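Local coordinates for alpha-catenin-like protein hmp-1 (Caenorhabditis elegans, PDB 5H5M) that links cadherin-catenin complexes at adherens junctions to actin filaments and is required for cell migration and cell shape changes that enclose and elongate the body, at residues A[65-69]-A[103-107]; A[280-284]-A[322-326]; A[306-310]-A[372-376]. All coordinates share one frame; numbering follows the deposited sequence.

Contact 1. Residues A[65-69]-A[103-107]; sequences ECNNL and RTKDL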
loop_
_atom_site.group_PDB
_atom_site.type_symbol
_atom_site.label_atom_id
_atom_site.label_comp_id
_atom_site.label_asym_id
_atom_site.label_seq_id
_atom_site.Cartn_x
_atom_site.Cartn_y
_atom_site.Cartn_z
ATOM N N GLU A 65 -1.016 20.545 -1.360
ATOM C CA GLU A 65 0.409 20.730 -1.601
ATOM C C GLU A 65 0.709 21.110 -3.046
ATOM O O GLU A 65 1.726 21.743 -3.323
ATOM C CB GLU A 65 1.189 19.469 -1.225
ATOM C CG GLU A 65 1.458 19.336 0.266
ATOM C CD GLU A 65 2.235 20.514 0.829
ATOM O OE1 GLU A 65 3.103 21.058 0.115
ATOM O OE2 GLU A 65 1.976 20.895 1.989
ATOM N N CYS A 66 -0.169 20.724 -3.966
ATOM C CA CYS A 66 -0.025 21.150 -5.353
ATOM C C CYS A 66 -0.236 22.652 -5.472
ATOM O O CYS A 66 0.494 23.335 -6.189
ATOM C CB CYS A 66 -1.004 20.405 -6.262
ATOM S SG CYS A 66 -0.531 18.705 -6.601
ATOM N N ASN A 67 -1.236 23.160 -4.759
ATOM C CA ASN A 67 -1.518 24.588 -4.748
ATOM C C ASN A 67 -0.398 25.366 -4.069
ATOM O O ASN A 67 -0.052 26.466 -4.492
ATOM C CB ASN A 67 -2.853 24.868 -4.056
ATOM C CG ASN A 67 -4.032 24.284 -4.809
ATOM O OD1 ASN A 67 -3.973 24.099 -6.024
ATOM N ND2 ASN A 67 -5.113 23.995 -4.091
ATOM N N ASN A 68 0.167 24.783 -3.015
ATOM C CA ASN A 68 1.290 25.399 -2.318
ATOM C C ASN A 68 2.537 25.442 -3.198
ATOM O O ASN A 68 3.281 26.422 -3.190
ATOM C CB ASN A 68 1.592 24.654 -1.014
ATOM C CG ASN A 68 0.435 24.704 -0.025
ATOM O OD1 ASN A 68 -0.419 25.590 -0.089
ATOM N ND2 ASN A 68 0.410 23.753 0.902
ATOM N N LEU A 69 2.755 24.371 -3.957
ATOM C CA LEU A 69 3.887 24.296 -4.872
ATOM C C LEU A 69 3.784 25.352 -5.975
ATOM O O LEU A 69 4.780 25.984 -6.330
ATOM C CB LEU A 69 3.986 22.900 -5.484
ATOM C CG LEU A 69 5.138 22.659 -6.461
ATOM C CD1 LEU A 69 6.468 23.087 -5.853
ATOM C CD2 LEU A 69 5.181 21.195 -6.872
ATOM N N ARG A 103 7.997 22.351 -0.225
ATOM C CA ARG A 103 6.690 21.968 -0.753
ATOM C C ARG A 103 6.812 20.720 -1.619
ATOM O O ARG A 103 5.976 19.820 -1.549
ATOM C CB ARG A 103 6.068 23.111 -1.558
ATOM C CG ARG A 103 5.917 24.402 -0.778
ATOM C CD ARG A 103 4.980 24.233 0.407
ATOM N NE ARG A 103 5.001 25.406 1.275
ATOM C CZ ARG A 103 4.174 25.600 2.297
ATOM N NH1 ARG A 103 3.246 24.697 2.585
ATOM N NH2 ARG A 103 4.272 26.701 3.031
ATOM N N THR A 104 7.862 20.673 -2.433
ATOM C CA THR A 104 8.131 19.513 -3.274
ATOM C C THR A 104 8.370 18.260 -2.432
ATOM O O THR A 104 7.864 17.183 -2.749
ATOM C CB THR A 104 9.351 19.749 -4.188
ATOM O OG1 THR A 104 9.159 20.949 -4.947
ATOM C CG2 THR A 104 9.530 18.588 -5.139
ATOM N N LYS A 105 9.136 18.409 -1.354
ATOM C CA LYS A 105 9.424 17.298 -0.454
ATOM C C LYS A 105 8.148 16.740 0.174
ATOM O O LYS A 105 7.984 15.522 0.295
ATOM C CB LYS A 105 10.393 17.728 0.652
ATOM C CG LYS A 105 10.615 16.648 1.701
ATOM C CD LYS A 105 11.531 17.092 2.829
ATOM C CE LYS A 105 11.612 16.008 3.895
ATOM N NZ LYS A 105 12.537 16.350 5.005
ATOM N N ASP A 106 7.247 17.629 0.577
ATOM C CA ASP A 106 5.991 17.202 1.180
ATOM C C ASP A 106 5.079 16.547 0.149
ATOM O O ASP A 106 4.421 15.545 0.438
ATOM C CB ASP A 106 5.279 18.383 1.839
ATOM C CG ASP A 106 5.961 18.835 3.116
ATOM O OD1 ASP A 106 5.911 20.045 3.426
ATOM O OD2 ASP A 106 6.548 17.977 3.809
ATOM N N LEU A 107 5.042 17.115 -1.052
ATOM C CA LEU A 107 4.207 16.575 -2.115
ATOM C C LEU A 107 4.609 15.148 -2.460
ATOM O O LEU A 107 3.753 14.282 -2.629
ATOM C CB LEU A 107 4.278 17.452 -3.365
ATOM C CG LEU A 107 3.471 16.936 -4.560
ATOM C CD1 LEU A 107 1.997 16.831 -4.213
ATOM C CD2 LEU A 107 3.670 17.828 -5.772
HETATM O O HOH W 1 4.213 21.777 3.208
#
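Glu65 reaches over to Arg103 on the antiparallel helix 92-122, the side chains crossing at about a right angle. A bend at chi2 (-58°) brings Glu65 CD to 3.9 Å from Asp106 CB and OE1 to 3.7 Å from Arg103 CD. OE2 sits at the guanidinium edge, the planes 17° apart, yet its 4.1 Å distance to Arg103 NH1 is too long for a salt bridge; a water donates to OE2 instead, at 2.7 Å. Cys66 turns SG onto Leu107 CD1 (4.0 Å). Asn68 packs CB against Arg103 CD and gives a weak hydrogen bond from ND2 back to Glu65 OE2. Leu69 sends CD1 to Thr104 OG1 (3.6 Å), a hydroxyl bonded to Val100 O, and CD2 to Leu107 CD2 (3.9 Å). Arg103 NH2 is salt-bridged to Glu99, so a leucine in its place would probably leave that carboxylate without its mate and weaken the positive field at Glu65. The contact joins two helices of an M-domain helical bundle by an inner side of Leu69, Leu107 and Cys66, covered by helices 27-49 and 6-17, and a watered polar side where Arg103, and Arg109 salt-bridged to Asp106, probably ease the repulsion between Glu65 and Asp106.

Contact 2. Residues A[280-284]-A[322-326]; sequences AGSIR and VDQFA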
loop_
_atom_site.group_PDB
_atom_site.type_symbol
_atom_site.label_atom_id
_atom_site.label_comp_id
_atom_site.label_asym_id
_atom_site.label_seq_id
_atom_site.Cartn_x
_atom_site.Cartn_y
_atom_site.Cartn_z
ATOM N N ALA A 280 -10.768 -8.025 11.281
ATOM C CA ALA A 280 -9.747 -8.896 11.859
ATOM C C ALA A 280 -8.900 -9.528 10.758
ATOM O O ALA A 280 -7.687 -9.680 10.906
ATOM C CB ALA A 280 -10.384 -9.971 12.726
ATOM N N GLY A 281 -9.548 -9.884 9.653
ATOM C CA GLY A 281 -8.859 -10.433 8.500
ATOM C C GLY A 281 -7.858 -9.468 7.887
ATOM O O GLY A 281 -6.778 -9.879 7.459
ATOM N N SER A 282 -8.210 -8.185 7.845
ATOM C CA SER A 282 -7.320 -7.167 7.288
ATOM C C SER A 282 -6.149 -6.898 8.223
ATOM O O SER A 282 -5.000 -6.817 7.789
ATOM C CB SER A 282 -8.077 -5.862 7.015
ATOM O OG SER A 282 -9.059 -6.031 6.008
ATOM N N ILE A 283 -6.453 -6.749 9.507
ATOM C CA ILE A 283 -5.436 -6.498 10.518
ATOM C C ILE A 283 -4.404 -7.622 10.549
ATOM O O ILE A 283 -3.200 -7.371 10.580
ATOM C CB ILE A 283 -6.070 -6.330 11.905
ATOM C CG1 ILE A 283 -6.897 -5.045 11.939
ATOM C CG2 ILE A 283 -5.004 -6.308 12.990
ATOM C CD1 ILE A 283 -7.549 -4.758 13.266
ATOM N N ARG A 284 -4.879 -8.863 10.516
ATOM C CA ARG A 284 -3.984 -10.014 10.517
ATOM C C ARG A 284 -3.063 -9.993 9.296
ATOM O O ARG A 284 -1.847 -10.156 9.421
ATOM C CB ARG A 284 -4.781 -11.320 10.553
ATOM C CG ARG A 284 -3.906 -12.561 10.504
ATOM C CD ARG A 284 -4.721 -13.846 10.539
ATOM N NE ARG A 284 -3.854 -15.020 10.451
ATOM C CZ ARG A 284 -3.382 -15.683 11.503
ATOM N NH1 ARG A 284 -3.702 -15.303 12.733
ATOM N NH2 ARG A 284 -2.595 -16.737 11.323
ATOM N N VAL A 322 -0.386 -11.865 16.957
ATOM C CA VAL A 322 -1.302 -12.191 15.869
ATOM C C VAL A 322 -2.266 -13.322 16.249
ATOM O O VAL A 322 -3.469 -13.231 16.002
ATOM C CB VAL A 322 -0.524 -12.567 14.586
ATOM C CG1 VAL A 322 -1.423 -13.268 13.596
ATOM C CG2 VAL A 322 0.088 -11.321 13.953
ATOM N N ASP A 323 -1.740 -14.375 16.865
ATOM C CA ASP A 323 -2.570 -15.495 17.301
ATOM C C ASP A 323 -3.533 -15.096 18.416
ATOM O O ASP A 323 -4.716 -15.434 18.374
ATOM C CB ASP A 323 -1.695 -16.662 17.766
ATOM C CG ASP A 323 -1.002 -17.362 16.616
ATOM O OD1 ASP A 323 -1.540 -17.322 15.487
ATOM O OD2 ASP A 323 0.073 -17.958 16.840
ATOM N N GLN A 324 -3.020 -14.384 19.414
ATOM C CA GLN A 324 -3.840 -13.919 20.529
ATOM C C GLN A 324 -4.957 -12.996 20.049
ATOM O O GLN A 324 -6.072 -13.037 20.566
ATOM C CB GLN A 324 -2.978 -13.197 21.569
ATOM C CG GLN A 324 -1.942 -14.078 22.245
ATOM C CD GLN A 324 -0.958 -13.283 23.086
ATOM O OE1 GLN A 324 -1.079 -12.063 23.218
ATOM N NE2 GLN A 324 0.021 -13.972 23.660
ATOM N N PHE A 325 -4.649 -12.163 19.060
ATOM C CA PHE A 325 -5.639 -11.266 18.478
ATOM C C PHE A 325 -6.710 -12.039 17.714
ATOM O O PHE A 325 -7.905 -11.810 17.901
ATOM C CB PHE A 325 -4.969 -10.253 17.550
ATOM C CG PHE A 325 -5.930 -9.541 16.641
ATOM C CD1 PHE A 325 -6.781 -8.565 17.139
ATOM C CD2 PHE A 325 -5.990 -9.852 15.293
ATOM C CE1 PHE A 325 -7.673 -7.911 16.306
ATOM C CE2 PHE A 325 -6.882 -9.201 14.454
ATOM C CZ PHE A 325 -7.721 -8.229 14.959
ATOM N N ALA A 326 -6.271 -12.954 16.853
ATOM C CA ALA A 326 -7.179 -13.745 16.031
ATOM C C ALA A 326 -8.126 -14.570 16.891
ATOM O O ALA A 326 -9.290 -14.757 16.545
ATOM C CB ALA A 326 -6.393 -14.649 15.094
#
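Arg284 stretches from helix 276-300 across Val322 on helix 305-339, the short segments antiparallel at 178°. Its CB is still 4.9 Å from Val322 CG1; CG closes to 4.0 Å, after which CD and NE pass slightly farther off. At the end, chi4 of 93° twists the guanidinium and lays one of its faces on the valine methyl, CZ standing 3.7 Å from Val322 CG1. NH1 comes nearest: it lies 3.2 Å from Val322 CG1, a tight fit, and 3.6 Å from Ala326 CB. Asp323 OD1 approaches the guanidinium edge but stays 4.0 Å from NH1, beyond salt-bridge range. Deeper in, Phe325 crosses Ile283 at about a right angle, its CE2 3.7 Å from Ile283 CG2, while CZ meets the methyl of Ala280. The backbone oxygen of Ala280, already accepting from Arg284 N, lies in plane at the ring edge. Ile283 and Phe325 both touch Val362 of helix 345-374, which packs on the inner side of these two neighbours in a helical bundle. Such chemistry implies cohesion by apolar packing inside, roofed by an arginine whose attraction to Asp323 is probably only a loose, long-range one.

Contact 3. Residues A[306-310]-A[372-376]; sequences YTETV and ALLMN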
loop_
_atom_site.group_PDB
_atom_site.type_symbol
_atom_site.label_atom_id
_atom_site.label_comp_id
_atom_site.label_asym_id
_atom_site.label_seq_id
_atom_site.Cartn_x
_atom_site.Cartn_y
_atom_site.Cartn_z
ATOM N N TYR A 306 21.603 -4.999 16.756
ATOM C CA TYR A 306 20.522 -4.231 16.158
ATOM C C TYR A 306 19.491 -5.115 15.467
ATOM O O TYR A 306 18.294 -5.003 15.731
ATOM C CB TYR A 306 21.082 -3.219 15.157
ATOM C CG TYR A 306 20.011 -2.530 14.345
ATOM C CD1 TYR A 306 19.125 -1.649 14.946
ATOM C CD2 TYR A 306 19.890 -2.754 12.980
ATOM C CE1 TYR A 306 18.145 -1.017 14.215
ATOM C CE2 TYR A 306 18.912 -2.121 12.239
ATOM C CZ TYR A 306 18.045 -1.253 12.862
ATOM O OH TYR A 306 17.067 -0.620 12.134
ATOM N N THR A 307 19.953 -5.992 14.581
ATOM C CA THR A 307 19.041 -6.832 13.812
ATOM C C THR A 307 18.337 -7.855 14.696
ATOM O O THR A 307 17.149 -8.112 14.523
ATOM C CB THR A 307 19.765 -7.565 12.669
ATOM O OG1 THR A 307 20.751 -8.455 13.206
ATOM C CG2 THR A 307 20.430 -6.567 11.732
ATOM N N GLU A 308 19.060 -8.429 15.651
ATOM C CA GLU A 308 18.462 -9.411 16.551
ATOM C C GLU A 308 17.368 -8.784 17.414
ATOM O O GLU A 308 16.344 -9.415 17.676
ATOM C CB GLU A 308 19.533 -10.057 17.435
ATOM C CG GLU A 308 20.488 -10.951 16.663
ATOM C CD GLU A 308 21.246 -11.919 17.553
ATOM O OE1 GLU A 308 21.222 -11.741 18.790
ATOM O OE2 GLU A 308 21.862 -12.862 17.011
ATOM N N THR A 309 17.585 -7.542 17.838
ATOM C CA THR A 309 16.615 -6.825 18.663
ATOM C C THR A 309 15.341 -6.526 17.873
ATOM O O THR A 309 14.232 -6.610 18.402
ATOM C CB THR A 309 17.206 -5.508 19.209
ATOM O OG1 THR A 309 18.364 -5.794 20.004
ATOM C CG2 THR A 309 16.194 -4.777 20.071
ATOM N N VAL A 310 15.505 -6.189 16.598
ATOM C CA VAL A 310 14.371 -5.895 15.733
ATOM C C VAL A 310 13.615 -7.171 15.356
ATOM O O VAL A 310 12.387 -7.205 15.402
ATOM C CB VAL A 310 14.824 -5.160 14.454
ATOM C CG1 VAL A 310 13.691 -5.084 13.450
ATOM C CG2 VAL A 310 15.336 -3.766 14.797
ATOM N N ALA A 372 12.104 -0.112 17.701
ATOM C CA ALA A 372 13.349 -0.876 17.685
ATOM C C ALA A 372 14.222 -0.520 16.480
ATOM O O ALA A 372 15.447 -0.514 16.578
ATOM C CB ALA A 372 13.052 -2.371 17.697
ATOM N N LEU A 373 13.586 -0.221 15.352
ATOM C CA LEU A 373 14.305 0.135 14.131
ATOM C C LEU A 373 15.033 1.472 14.266
ATOM O O LEU A 373 15.977 1.751 13.525
ATOM C CB LEU A 373 13.342 0.180 12.943
ATOM C CG LEU A 373 12.847 -1.174 12.429
ATOM C CD1 LEU A 373 11.584 -0.999 11.614
ATOM C CD2 LEU A 373 13.922 -1.855 11.600
ATOM N N LEU A 374 14.587 2.291 15.216
ATOM C CA LEU A 374 15.216 3.580 15.494
ATOM C C LEU A 374 16.470 3.429 16.352
ATOM O O LEU A 374 17.413 4.210 16.229
ATOM C CB LEU A 374 14.228 4.520 16.189
ATOM C CG LEU A 374 12.992 4.921 15.386
ATOM C CD1 LEU A 374 12.058 5.770 16.236
ATOM C CD2 LEU A 374 13.394 5.652 14.112
ATOM N N MET A 375 16.473 2.427 17.226
ATOM C CA MET A 375 17.598 2.185 18.125
ATOM C C MET A 375 18.805 1.610 17.386
ATOM O O MET A 375 18.906 0.396 17.214
ATOM C CB MET A 375 17.182 1.234 19.251
ATOM C CG MET A 375 15.906 1.635 19.976
ATOM S SD MET A 375 15.932 3.364 20.481
ATOM C CE MET A 375 17.303 3.347 21.634
ATOM N N ASN A 376 19.710 2.479 16.938
ATOM C CA ASN A 376 20.921 2.033 16.249
ATOM C C ASN A 376 22.188 2.471 16.976
ATOM O O ASN A 376 23.225 2.699 16.348
ATOM C CB ASN A 376 20.963 2.551 14.804
ATOM C CG ASN A 376 19.595 2.579 14.143
ATOM O OD1 ASN A 376 18.675 1.875 14.553
ATOM N ND2 ASN A 376 19.468 3.376 13.087
#
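Tyr306 pairs with Asn376 and Val310 with Ala372 as the two backbones run in opposite directions, their CA atoms 6.3 Å apart in the first pair and 5.5 Å in the second. Tyr306 leads the contact: with CG anti to the backbone N (chi1 171°), its ring projects across to segment 372-376, and its hydroxyl donates to a backbone carbonyl, OH to Leu373 O at 3.0 Å. The bond lies in the carbonyl plane on a lone pair, with a C=O...donor angle of 113°. The same hydroxyl oxygen touches Leu373 CD2 at 3.4 Å, so that one residue receives it through both backbone and side chain. Farther round the ring edge, CD1 comes 3.1 Å from Met375 O. The first segment lies on helix 305-339, the second on the last part of helix 345-374 and the residues that follow it; these helices are neighbours in a helical bundle of the M domain of this vinculin/alpha-catenin family member, and Met298 of helix 276-300 packs against Tyr306, Val310 and Leu373 alike. Val310 divides its branches: CG1 crosses to Leu373 CD2 at 3.7 Å, whereas CG2 meets Ala372 CB at 3.9 Å. That second methyl also stands 4.0 Å above the plane of the Tyr306 ring, offset toward its rim, and so backs one face of the aromatic group. Asn376, the last modelled residue, lies near the tyrosine but is poorly ordered.

Contact 1 is the buried one, contact 2 is partly buried and contact 3 lies at the surface, where the modelled chain ends. Contacts 2 and 3 both use helix 305-339, which meets helix 276-300 in one and helix 345-374 in the other, their centres 24 Å apart; contact 1 joins a separate pair of helices, its centre 37 Å from that of contact 2 on the opposite side of the chain's centre. Their chemistry differs accordingly. Contact 1 sets leucines below a charged, watered side, contact 2 covers an apolar interior built round one phenylalanine with an arginine, and contact 3 alone carries a direct hydrogen bond between its segments, from side chain to backbone.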